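Local coordinates for uncharacterized protein (Aeropyrum pernix, PDB 3P1Z) that probably serves as a subunit of a tRNA-splicing endonuclease, binding nucleic acid and helping to cut introns out of precursor tRNA, at residues E118-S123 / P147-V152. Numbering follows the deposited sequence.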
loop_
_atom_site.group_PDB
_atom_site.type_symbol
_atom_site.label_atom_id
_atom_site.label_comp_id
_atom_site.label_asym_id
_atom_site.label_seq_id
_atom_site.Cartn_x
_atom_site.Cartn_y
_atom_site.Cartn_z
ATOM N N GLU A 118 -21.070 5.693 -15.109
ATOM C CA GLU A 118 -21.359 6.371 -13.858
ATOM C C GLU A 118 -20.069 6.563 -13.086
ATOM O O GLU A 118 -19.432 5.590 -12.688
ATOM C CB GLU A 118 -22.358 5.558 -13.032
ATOM C CG GLU A 118 -22.573 6.065 -11.625
ATOM C CD GLU A 118 -23.667 5.301 -10.902
ATOM O OE1 GLU A 118 -23.462 4.934 -9.723
ATOM O OE2 GLU A 118 -24.729 5.051 -11.519
ATOM N N VAL A 119 -19.676 7.812 -12.872
ATOM C CA VAL A 119 -18.395 8.085 -12.232
ATOM C C VAL A 119 -18.572 8.584 -10.815
ATOM O O VAL A 119 -19.266 9.564 -10.576
ATOM C CB VAL A 119 -17.517 9.084 -13.023
ATOM C CG1 VAL A 119 -16.116 9.182 -12.398
ATOM C CG2 VAL A 119 -17.422 8.697 -14.496
ATOM N N LEU A 120 -17.923 7.908 -9.875
ATOM C CA LEU A 120 -17.936 8.350 -8.498
ATOM C C LEU A 120 -16.660 9.118 -8.272
ATOM O O LEU A 120 -15.586 8.633 -8.622
ATOM C CB LEU A 120 -18.012 7.154 -7.564
ATOM C CG LEU A 120 -17.998 7.435 -6.065
ATOM C CD1 LEU A 120 -19.280 8.109 -5.630
ATOM C CD2 LEU A 120 -17.817 6.141 -5.307
ATOM N N VAL A 121 -16.786 10.319 -7.709
ATOM C CA VAL A 121 -15.643 11.192 -7.442
ATOM C C VAL A 121 -15.225 11.056 -5.990
ATOM O O VAL A 121 -16.024 11.268 -5.097
ATOM C CB VAL A 121 -15.971 12.679 -7.725
ATOM C CG1 VAL A 121 -14.724 13.553 -7.604
ATOM C CG2 VAL A 121 -16.588 12.842 -9.099
ATOM N N LEU A 122 -13.965 10.697 -5.767
ATOM C CA LEU A 122 -13.426 10.550 -4.421
ATOM C C LEU A 122 -12.179 11.400 -4.274
ATOM O O LEU A 122 -11.464 11.611 -5.242
ATOM C CB LEU A 122 -13.080 9.085 -4.144
ATOM C CG LEU A 122 -14.189 8.069 -4.417
ATOM C CD1 LEU A 122 -13.604 6.664 -4.505
ATOM C CD2 LEU A 122 -15.241 8.155 -3.346
ATOM N N SER A 123 -11.917 11.861 -3.054
ATOM C CA SER A 123 -10.849 12.821 -2.781
ATOM C C SER A 123 -9.905 12.397 -1.642
ATOM O O SER A 123 -10.312 12.309 -0.485
ATOM C CB SER A 123 -11.459 14.184 -2.418
ATOM O OG SER A 123 -12.676 14.413 -3.117
ATOM N N PRO A 147 -19.437 0.954 -13.828
ATOM C CA PRO A 147 -19.003 1.620 -12.599
ATOM C C PRO A 147 -17.626 2.285 -12.736
ATOM O O PRO A 147 -16.608 1.602 -12.813
ATOM C CB PRO A 147 -18.931 0.466 -11.580
ATOM C CG PRO A 147 -19.343 -0.785 -12.329
ATOM C CD PRO A 147 -19.170 -0.490 -13.772
ATOM N N ILE A 148 -17.581 3.609 -12.759
ATOM C CA ILE A 148 -16.286 4.272 -12.848
ATOM C C ILE A 148 -15.932 4.961 -11.542
ATOM O O ILE A 148 -16.807 5.440 -10.824
ATOM C CB ILE A 148 -16.205 5.224 -14.059
ATOM C CG1 ILE A 148 -16.452 4.436 -15.352
ATOM C CG2 ILE A 148 -14.856 5.938 -14.114
ATOM C CD1 ILE A 148 -15.395 3.397 -15.653
ATOM N N VAL A 149 -14.643 4.968 -11.222
ATOM C CA VAL A 149 -14.152 5.662 -10.039
ATOM C C VAL A 149 -13.068 6.666 -10.449
ATOM O O VAL A 149 -12.101 6.335 -11.142
ATOM C CB VAL A 149 -13.662 4.669 -8.952
ATOM C CG1 VAL A 149 -12.146 4.557 -8.948
ATOM C CG2 VAL A 149 -14.157 5.074 -7.596
ATOM N N ALA A 150 -13.261 7.913 -10.051
ATOM C CA ALA A 150 -12.268 8.943 -10.327
ATOM C C ALA A 150 -11.680 9.467 -9.023
ATOM O O ALA A 150 -12.378 10.050 -8.190
ATOM C CB ALA A 150 -12.865 10.081 -11.160
ATOM N N ILE A 151 -10.392 9.232 -8.844
ATOM C CA ILE A 151 -9.721 9.690 -7.651
ATOM C C ILE A 151 -8.878 10.906 -7.940
ATOM O O ILE A 151 -8.029 10.909 -8.822
ATOM C CB ILE A 151 -8.868 8.589 -7.037
ATOM C CG1 ILE A 151 -9.780 7.416 -6.679
ATOM C CG2 ILE A 151 -8.121 9.113 -5.804
ATOM C CD1 ILE A 151 -9.282 6.101 -7.148
ATOM N N VAL A 152 -9.138 11.952 -7.180
ATOM C CA VAL A 152 -8.396 13.172 -7.311
ATOM C C VAL A 152 -7.506 13.233 -6.104
ATOM O O VAL A 152 -7.990 13.334 -4.991
ATOM C CB VAL A 152 -9.355 14.384 -7.330
ATOM C CG1 VAL A 152 -8.587 15.680 -7.608
ATOM C CG2 VAL A 152 -10.450 14.159 -8.361
#
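Val119 spreads its two methyls over neighbours on the parallel strand: CG1 lies 3.6 Å from Ala150 CB, and CG2 sits 3.7 Å from Ile148 CB. With Val119 CG1 anti to the backbone N (chi1 -172°), the torsion places that methyl beside Ala150, where it meets the single methyl of that residue. An alanine here would lose both methyls and would probably open a gap beside Ala150 and Ile148. Farther along this face the fit is looser, Val121 CG1 and Val152 CG2 being 4.4 Å apart, although Val88 of helix 83-95 packs on both residues and on Ala150. On the opposite face Leu122 CD1 meets Val149 CG2 at 3.5 Å, the two side chains crossing at about a right angle, while the side chains of Leu120, partly exposed, and Val149 approach no closer than 4.4 Å, between Leu120 CB and Val149 CG2; Trp136 of helix 130-142 touches Leu120 there. Glu118, on this same face, turns to a salt bridge with Arg104. Between the faces the backbones alternate as donor and acceptor: Ala150 N reaches Leu120 O at 2.8 Å in a nearly straight bond (178°), and Leu122 N and Val152 N continue the ladder through Ala150 O and Leu122 O. Strand 115-123, helix 130-142 and strand 146-152 thus form a beta-alpha-beta crossover within the mixed sheet of the endonuclease C-terminal domain.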